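Local coordinates for TIGR00266 family protein (Pseudomonas aeruginosa, PDB 1YOX), which is of unknown function but belongs to the AIM24 family, named for mitochondrial biogenesis, and is seen packed against copies of itself in the crystal, at the interface of chains A and B. Sequence-based numbering; all coordinates share one arbitrary frame. Chains: chain A/B, hypothetical protein PA3696.

Contacts 1 to 3 cluster around strand 37-41 of chain B, where strand pairing between two copies is flanked by apolar side chains. Contacts 1 and 3, with C-alpha centres about 3 Å apart, share A:Val177, B:Met37 and B:Met40; contact 2, centred about 8 Å from contact 1, shares A:Leu175 and B:Tyr39 with it. Contact 4, centred about 19 Å from contact 1, is built mainly from loop residues, with A:Gly98 at the start of strand 98-104. The two copies use largely different surfaces, though residues 16 and 17 of both meet in contact 4, and the interface is not an exact two-fold. The structure alone does not show the biological role of the deposited trimer.

Contact 1: the interface of chains A and B. Residues chain A 175-178; chain B 37-40.
A short antiparallel ladder of beta-bridges between the chains joins strand 173-178 of chain A to strand 37-41 of chain B, pairing A:Arg176 with B:Met40 and A:Val177 with B:Tyr39. The first pair is bonded in both directions: A:Arg176 N donates to B:Met40 O at 2.9 Å, nearly in line with the carbonyl, and B:Met40 N returns a bond to A:Arg176 O at 2.6 Å. Farther along, A:Asp178 N reaches B:Asn38 O at 2.9 Å, but lies 38° out of the carbonyl plane, so the pairing is less regular at this end. Side chains close over the ladder on both sides. On one, the selenomethionine B:Met40 runs extended beyond CG and lays its terminal methyl, B:Met40 CE, 3.7 Å from A:Arg176 CB, the two chains crossing obliquely. On the other, A:Val177 CG2 meets B:Tyr39 CB at 3.8 Å, and A:Leu175 CD1 touches the ring carbon CD2 of B:Tyr39 at 3.9 Å. With CG of B:Tyr39 set between its backbone N and carbonyl carbon (chi1 62°), the ring is carried toward chain A's leucine. The contact thus lies where two strands meet edge to edge, extending beta pairing from one chain into its neighbour.

Contact 2: the interface of chains A and B. Residues chain A 166, 168, 175, 222, 224; chain B 13, 19, 39.
B:Tyr39 pushes its ring among side chains of chain A and is contacted along its length by aliphatic side chains and an arginine. At the root, B:Tyr39 CB lies 3.9 Å from A:Leu222 CD1, a methyl that also approaches the ring carbon B:Tyr39 CG. A:Leu222 CD1 comes nearest at B:Tyr39 CD1, 3.6 Å away, with the leucine and tyrosine side chains crossing at about a right angle. On the other flank of the ring, B:Tyr39 CD2 faces A:Leu175. Farther out, B:Tyr39 CE1 meets both branches of A:Ile166: A:Ile166 CD1, 3.7 Å from B:Tyr39 CE1, arrives in the ring plane at its edge, while A:Ile166 CG2 lies 3.9 Å from B:Tyr39 CE1. With CG1 anti to the carbonyl carbon (chi1 -43°) and chi2 extending CD1, both branches reach the ring. Across the ring, B:Tyr39 CE2 lies 3.8 Å from A:Arg168 NE, whose guanidinium plane is turned 51° from the ring, an oblique contact and not a parallel stack. Beyond the tyrosine, B:Leu13 CD1 approaches A:Ile166 CG2 more loosely, at 4.3 Å. In this assembly the site fits B:Tyr39 against strands of chain A and may help to hold the two copies together.

Contact 3: the interface of chains A and B. Residues chain A 177, 211; chain B 37, 40, 46.
A:Leu211 and its partner B:Phe46 both sit in extended beta backbone, within strands 210-215 and 44-47 respectively. Their side chains point at each other from opposite directions, and the leucine delivers the contact through one branch, its methyl CD2. A:Leu211 CD2 arrives in the ring plane at the edge of the phenyl group, 3.9 Å from the ring carbon B:Phe46 CZ and about equally near B:Phe46 CE2. The approach is therefore methyl to ring edge, without a face of the phenyl group taking part in this pair. The phenylalanine is turned to meet it by a chi1 of 62°, with CG lying between the backbone N and the carbonyl carbon. From another direction the methyl B:Met40 CE of a selenomethionine reaches A:Leu211 CD2 at 3.8 Å, and the two side chains cross at about a right angle. One methyl of chain A is thus shared by an aromatic edge and a methionine end, which together form a small apolar grip. B:Met37, also a selenomethionine, adds a looser flank: its chain bends at chi2 (80°), and its methyl B:Met37 CE lies 4.4 Å from A:Val177 C, the carbonyl carbon of a residue in strand 173-178 of chain A. In the fold the patch overlaps the strand pairing of contact 1 and extends it to strand 210-215 of chain A and strand 44-47 of chain B.

Contact 4: the interface of chains A and B. Residues chain A 16-17, 97-98, 163; chain B 15-17.
Apolar contact dominates where the selenomethionine B:Met17 packs against A:Ser16, A:Met17, A:Pro97, A:Gly98 and A:Gly163, a case of one long flexible side chain meeting several segments of its neighbour. Its CG stands anti to the carbonyl carbon (chi1 -85°), and the chain runs out to the selenium before bending at chi3 (-52°), which turns the end methyl toward A:Ser16 and A:Met17. B:Met17 SE touches A:Gly163 CA at 3.7 Å and A:Pro97 CB at 3.8 Å, from different directions. The methyl B:Met17 CE meets A:Met17 CG at 3.7 Å, and there the two selenomethionine side chains cross at about a right angle. B:Met17 CE also lies 3.7 Å from A:Gly98 CA, so both glycines contribute backbone carbon to the contact. Beside this, A:Ser16 CB and B:Ser16 CB touch at 3.7 Å.

Polar contact is provided by the serines: the backbone B:Ser16 N donates to the hydroxyl A:Ser16 OG at 3.2 Å, with an angle of 156° at the hydrogen. A:Ser16 OG also lies beside B:Glu15 CB at 3.5 Å, a van der Waals neighbour. Equivalent loop residues thus meet in unequal roles, since B:Met17 is the inserted group while A:Met17 helps to form the surface it meets. In this assembly the site adds a second attachment away from the paired strands and may limit pivoting of the copies.

Contact 1: the interface of chains A and B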
loop_
_atom_site.group_PDB
_atom_site.type_symbol
_atom_site.label_atom_id
_atom_site.label_comp_id
_atom_site.label_asym_id
_atom_site.label_seq_id
_atom_site.Cartn_x
_atom_site.Cartn_y
_atom_site.Cartn_z
ATOM N N LEU A 175 -26.497 4.289 -8.732
ATOM C CA LEU A 175 -25.257 4.520 -8.000
ATOM C C LEU A 175 -24.325 5.365 -8.864
ATOM O O LEU A 175 -24.168 5.080 -10.045
ATOM C CB LEU A 175 -24.617 3.184 -7.627
ATOM C CG LEU A 175 -23.321 3.104 -6.799
ATOM C CD1 LEU A 175 -23.469 3.551 -5.319
ATOM C CD2 LEU A 175 -22.765 1.683 -6.880
ATOM N N ARG A 176 -23.733 6.412 -8.286
ATOM C CA ARG A 176 -22.752 7.207 -9.014
ATOM C C ARG A 176 -21.383 6.979 -8.404
ATOM O O ARG A 176 -21.232 6.844 -7.190
ATOM C CB ARG A 176 -23.088 8.695 -9.037
ATOM C CG ARG A 176 -24.541 8.998 -9.375
ATOM C CD ARG A 176 -24.718 10.389 -9.982
ATOM N NE ARG A 176 -25.945 10.425 -10.772
ATOM C CZ ARG A 176 -27.168 10.421 -10.251
ATOM N NH1 ARG A 176 -27.341 10.390 -8.943
ATOM N NH2 ARG A 176 -28.226 10.435 -11.046
ATOM N N VAL A 177 -20.388 6.958 -9.279
ATOM C CA VAL A 177 -19.132 6.294 -9.021
ATOM C C VAL A 177 -18.088 7.099 -9.752
ATOM O O VAL A 177 -18.239 7.388 -10.950
ATOM C CB VAL A 177 -19.224 4.817 -9.537
ATOM C CG1 VAL A 177 -17.892 4.252 -9.955
ATOM C CG2 VAL A 177 -19.917 3.914 -8.495
ATOM N N ASP A 178 -17.066 7.524 -9.015
ATOM C CA ASP A 178 -15.849 8.020 -9.628
ATOM C C ASP A 178 -15.412 6.938 -10.620
ATOM O O ASP A 178 -15.262 5.760 -10.251
ATOM C CB ASP A 178 -14.775 8.256 -8.566
ATOM C CG ASP A 178 -13.441 8.704 -9.169
ATOM O OD1 ASP A 178 -13.421 9.709 -9.897
ATOM O OD2 ASP A 178 -12.411 8.046 -8.921
HETATM N N MSE B 37 -13.743 11.307 -3.267
HETATM C CA MSE B 37 -14.920 10.447 -3.279
HETATM C C MSE B 37 -14.796 9.261 -4.242
HETATM O O MSE B 37 -14.250 9.408 -5.333
HETATM C CB MSE B 37 -16.245 11.219 -3.420
HETATM C CG MSE B 37 -16.765 11.408 -4.811
HETATM SE SE MSE B 37 -17.705 9.886 -5.606
HETATM C CE MSE B 37 -18.056 10.748 -7.287
ATOM N N ASN B 38 -15.324 8.111 -3.800
ATOM C CA ASN B 38 -15.345 6.856 -4.558
ATOM C C ASN B 38 -16.699 6.556 -5.201
ATOM O O ASN B 38 -16.760 6.294 -6.395
ATOM C CB ASN B 38 -14.912 5.665 -3.671
ATOM C CG ASN B 38 -13.541 5.887 -3.018
ATOM O OD1 ASN B 38 -12.590 6.289 -3.674
ATOM N ND2 ASN B 38 -13.457 5.662 -1.726
ATOM N N TYR B 39 -17.761 6.575 -4.403
ATOM C CA TYR B 39 -19.132 6.404 -4.882
ATOM C C TYR B 39 -20.118 7.279 -4.092
ATOM O O TYR B 39 -19.782 7.813 -3.044
ATOM C CB TYR B 39 -19.588 4.931 -4.859
ATOM C CG TYR B 39 -19.612 4.293 -3.491
ATOM C CD1 TYR B 39 -18.508 3.595 -3.007
ATOM C CD2 TYR B 39 -20.748 4.351 -2.692
ATOM C CE1 TYR B 39 -18.527 2.996 -1.732
ATOM C CE2 TYR B 39 -20.769 3.769 -1.425
ATOM C CZ TYR B 39 -19.665 3.093 -0.950
ATOM O OH TYR B 39 -19.700 2.516 0.316
HETATM N N MSE B 40 -21.323 7.431 -4.629
HETATM C CA MSE B 40 -22.392 8.132 -3.933
HETATM C C MSE B 40 -23.745 7.604 -4.359
HETATM O O MSE B 40 -23.932 7.246 -5.518
HETATM C CB MSE B 40 -22.296 9.646 -4.153
HETATM C CG MSE B 40 -22.387 10.086 -5.586
HETATM SE SE MSE B 40 -21.864 11.943 -5.765
HETATM C CE MSE B 40 -21.742 11.929 -7.772
#

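Contact 2: the interface of chains A and B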
loop_
_atom_site.group_PDB
_atom_site.type_symbol
_atom_site.label_atom_id
_atom_site.label_comp_id
_atom_site.label_asym_id
_atom_site.label_seq_id
_atom_site.Cartn_x
_atom_site.Cartn_y
_atom_site.Cartn_z
ATOM N N ILE A 166 -14.926 -2.924 -2.724
ATOM C CA ILE A 166 -16.332 -2.636 -2.367
ATOM C C ILE A 166 -17.368 -3.302 -3.299
ATOM O O ILE A 166 -17.491 -2.949 -4.469
ATOM C CB ILE A 166 -16.616 -1.098 -2.197
ATOM C CG1 ILE A 166 -15.480 -0.423 -1.412
ATOM C CG2 ILE A 166 -17.944 -0.870 -1.466
ATOM C CD1 ILE A 166 -15.344 1.063 -1.665
ATOM N N ARG A 168 -21.360 -4.240 -4.100
ATOM C CA ARG A 168 -22.723 -3.770 -3.888
ATOM C C ARG A 168 -23.708 -4.422 -4.848
ATOM O O ARG A 168 -23.429 -4.556 -6.047
ATOM C CB ARG A 168 -22.796 -2.247 -4.053
ATOM C CG ARG A 168 -22.534 -1.468 -2.794
ATOM C CD ARG A 168 -22.589 0.010 -3.098
ATOM N NE ARG A 168 -23.061 0.802 -1.968
ATOM C CZ ARG A 168 -24.271 1.349 -1.887
ATOM N NH1 ARG A 168 -25.162 1.180 -2.872
ATOM N NH2 ARG A 168 -24.594 2.064 -0.814
ATOM N N LEU A 175 -26.497 4.289 -8.732
ATOM C CA LEU A 175 -25.257 4.520 -8.000
ATOM C C LEU A 175 -24.325 5.365 -8.864
ATOM O O LEU A 175 -24.168 5.080 -10.045
ATOM C CB LEU A 175 -24.617 3.184 -7.627
ATOM C CG LEU A 175 -23.321 3.104 -6.799
ATOM C CD1 LEU A 175 -23.469 3.551 -5.319
ATOM C CD2 LEU A 175 -22.765 1.683 -6.880
ATOM N N LEU A 222 -16.359 -2.288 -6.774
ATOM C CA LEU A 222 -15.626 -1.024 -6.747
ATOM C C LEU A 222 -14.303 -1.177 -5.984
ATOM O O LEU A 222 -14.103 -2.140 -5.253
ATOM C CB LEU A 222 -16.476 0.065 -6.089
ATOM C CG LEU A 222 -17.880 0.289 -6.660
ATOM C CD1 LEU A 222 -18.659 1.256 -5.782
ATOM C CD2 LEU A 222 -17.778 0.789 -8.094
ATOM N N SER A 224 -11.480 1.400 -3.696
ATOM C CA SER A 224 -11.249 2.726 -3.111
ATOM C C SER A 224 -9.980 3.429 -3.626
ATOM O O SER A 224 -9.898 4.672 -3.602
ATOM C CB SER A 224 -11.155 2.638 -1.606
ATOM O OG SER A 224 -9.911 2.066 -1.252
ATOM N N LEU B 13 -15.134 0.986 6.092
ATOM C CA LEU B 13 -15.137 -0.246 5.320
ATOM C C LEU B 13 -13.714 -0.684 5.143
ATOM O O LEU B 13 -12.850 0.171 4.983
ATOM C CB LEU B 13 -15.730 -0.009 3.925
ATOM C CG LEU B 13 -17.111 0.627 3.722
ATOM C CD1 LEU B 13 -17.240 1.065 2.283
ATOM C CD2 LEU B 13 -18.212 -0.355 4.080
ATOM N N THR B 19 -11.849 2.789 3.845
ATOM C CA THR B 19 -12.647 3.839 3.246
ATOM C C THR B 19 -13.758 4.173 4.212
ATOM O O THR B 19 -14.357 3.278 4.806
ATOM C CB THR B 19 -13.264 3.339 1.988
ATOM O OG1 THR B 19 -12.209 2.862 1.167
ATOM C CG2 THR B 19 -14.027 4.433 1.264
ATOM N N TYR B 39 -17.761 6.575 -4.403
ATOM C CA TYR B 39 -19.132 6.404 -4.882
ATOM C C TYR B 39 -20.118 7.279 -4.092
ATOM O O TYR B 39 -19.782 7.813 -3.044
ATOM C CB TYR B 39 -19.588 4.931 -4.859
ATOM C CG TYR B 39 -19.612 4.293 -3.491
ATOM C CD1 TYR B 39 -18.508 3.595 -3.007
ATOM C CD2 TYR B 39 -20.748 4.351 -2.692
ATOM C CE1 TYR B 39 -18.527 2.996 -1.732
ATOM C CE2 TYR B 39 -20.769 3.769 -1.425
ATOM C CZ TYR B 39 -19.665 3.093 -0.950
ATOM O OH TYR B 39 -19.700 2.516 0.316
#

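Contact 3: the interface of chains A and B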
loop_
_atom_site.group_PDB
_atom_site.type_symbol
_atom_site.label_atom_id
_atom_site.label_comp_id
_atom_site.label_asym_id
_atom_site.label_seq_id
_atom_site.Cartn_x
_atom_site.Cartn_y
_atom_site.Cartn_z
ATOM N N VAL A 177 -20.388 6.958 -9.279
ATOM C CA VAL A 177 -19.132 6.294 -9.021
ATOM C C VAL A 177 -18.088 7.099 -9.752
ATOM O O VAL A 177 -18.239 7.388 -10.950
ATOM C CB VAL A 177 -19.224 4.817 -9.537
ATOM C CG1 VAL A 177 -17.892 4.252 -9.955
ATOM C CG2 VAL A 177 -19.917 3.914 -8.495
ATOM N N LEU A 211 -17.475 11.088 -14.080
ATOM C CA LEU A 211 -18.392 10.328 -13.243
ATOM C C LEU A 211 -19.055 9.245 -14.052
ATOM O O LEU A 211 -19.395 9.458 -15.199
ATOM C CB LEU A 211 -19.475 11.250 -12.674
ATOM C CG LEU A 211 -19.243 12.054 -11.391
ATOM C CD1 LEU A 211 -17.876 12.763 -11.344
ATOM C CD2 LEU A 211 -20.380 13.061 -11.188
HETATM N N MSE B 37 -13.743 11.307 -3.267
HETATM C CA MSE B 37 -14.920 10.447 -3.279
HETATM C C MSE B 37 -14.796 9.261 -4.242
HETATM O O MSE B 37 -14.250 9.408 -5.333
HETATM C CB MSE B 37 -16.245 11.219 -3.420
HETATM C CG MSE B 37 -16.765 11.408 -4.811
HETATM SE SE MSE B 37 -17.705 9.886 -5.606
HETATM C CE MSE B 37 -18.056 10.748 -7.287
HETATM N N MSE B 40 -21.323 7.431 -4.629
HETATM C CA MSE B 40 -22.392 8.132 -3.933
HETATM C C MSE B 40 -23.745 7.604 -4.359
HETATM O O MSE B 40 -23.932 7.246 -5.518
HETATM C CB MSE B 40 -22.296 9.646 -4.153
HETATM C CG MSE B 40 -22.387 10.086 -5.586
HETATM SE SE MSE B 40 -21.864 11.943 -5.765
HETATM C CE MSE B 40 -21.742 11.929 -7.772
ATOM N N PHE B 46 -23.387 17.545 -5.289
ATOM C CA PHE B 46 -22.229 18.271 -4.798
ATOM C C PHE B 46 -21.949 19.555 -5.533
ATOM O O PHE B 46 -22.275 19.683 -6.724
ATOM C CB PHE B 46 -20.975 17.385 -4.799
ATOM C CG PHE B 46 -20.568 16.897 -6.153
ATOM C CD1 PHE B 46 -19.669 17.626 -6.925
ATOM C CD2 PHE B 46 -21.056 15.691 -6.646
ATOM C CE1 PHE B 46 -19.267 17.171 -8.184
ATOM C CE2 PHE B 46 -20.664 15.221 -7.903
ATOM C CZ PHE B 46 -19.759 15.965 -8.673
#

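Contact 4: the interface of chains A and B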
loop_
_atom_site.group_PDB
_atom_site.type_symbol
_atom_site.label_atom_id
_atom_site.label_comp_id
_atom_site.label_asym_id
_atom_site.label_seq_id
_atom_site.Cartn_x
_atom_site.Cartn_y
_atom_site.Cartn_z
ATOM N N SER A 16 -5.198 -8.260 3.311
ATOM C CA SER A 16 -5.690 -7.058 2.626
ATOM C C SER A 16 -4.982 -6.854 1.293
ATOM O O SER A 16 -5.577 -6.339 0.341
ATOM C CB SER A 16 -5.577 -5.815 3.514
ATOM O OG SER A 16 -6.511 -5.855 4.587
HETATM N N MSE A 17 -3.719 -7.254 1.222
HETATM C CA MSE A 17 -3.017 -7.286 -0.057
HETATM C C MSE A 17 -2.865 -8.710 -0.525
HETATM O O MSE A 17 -2.348 -9.552 0.195
HETATM C CB MSE A 17 -1.671 -6.583 0.033
HETATM C CG MSE A 17 -1.822 -5.088 0.229
HETATM SE SE MSE A 17 -0.142 -4.244 0.671
HETATM C CE MSE A 17 0.455 -3.952 -1.045
ATOM N N PRO A 97 -1.345 -1.927 -4.463
ATOM C CA PRO A 97 -1.913 -2.655 -3.324
ATOM C C PRO A 97 -3.424 -2.867 -3.311
ATOM O O PRO A 97 -4.190 -1.948 -3.584
ATOM C CB PRO A 97 -1.486 -1.809 -2.118
ATOM C CG PRO A 97 -1.204 -0.481 -2.643
ATOM C CD PRO A 97 -0.718 -0.653 -4.056
ATOM N N GLY A 98 -3.843 -4.076 -2.946
ATOM C CA GLY A 98 -5.255 -4.398 -2.862
ATOM C C GLY A 98 -5.569 -5.874 -2.930
ATOM O O GLY A 98 -4.673 -6.724 -2.859
ATOM N N GLY A 163 -6.803 -0.764 -3.116
ATOM C CA GLY A 163 -7.263 -0.349 -1.789
ATOM C C GLY A 163 -8.316 -1.239 -1.161
ATOM O O GLY A 163 -8.094 -2.422 -0.970
ATOM N N GLU B 15 -10.264 -3.602 5.975
ATOM C CA GLU B 15 -9.432 -4.000 7.115
ATOM C C GLU B 15 -8.196 -3.106 7.243
ATOM O O GLU B 15 -8.183 -2.195 8.059
ATOM C CB GLU B 15 -9.022 -5.487 7.016
ATOM C CG GLU B 15 -10.056 -6.379 6.302
ATOM C CD GLU B 15 -11.445 -6.222 6.877
ATOM O OE1 GLU B 15 -11.564 -6.281 8.121
ATOM O OE2 GLU B 15 -12.407 -6.009 6.092
ATOM N N SER B 16 -7.165 -3.364 6.438
ATOM C CA SER B 16 -5.945 -2.574 6.502
ATOM C C SER B 16 -6.003 -1.363 5.561
ATOM O O SER B 16 -5.419 -0.325 5.843
ATOM C CB SER B 16 -4.718 -3.441 6.191
ATOM O OG SER B 16 -4.514 -4.404 7.214
HETATM N N MSE B 17 -6.699 -1.519 4.443
HETATM C CA MSE B 17 -6.927 -0.423 3.514
HETATM C C MSE B 17 -8.384 -0.000 3.608
HETATM O O MSE B 17 -9.287 -0.705 3.153
HETATM C CB MSE B 17 -6.556 -0.818 2.085
HETATM C CG MSE B 17 -5.073 -0.627 1.792
HETATM SE SE MSE B 17 -4.403 -1.610 0.242
HETATM C CE MSE B 17 -5.057 -3.411 0.728
#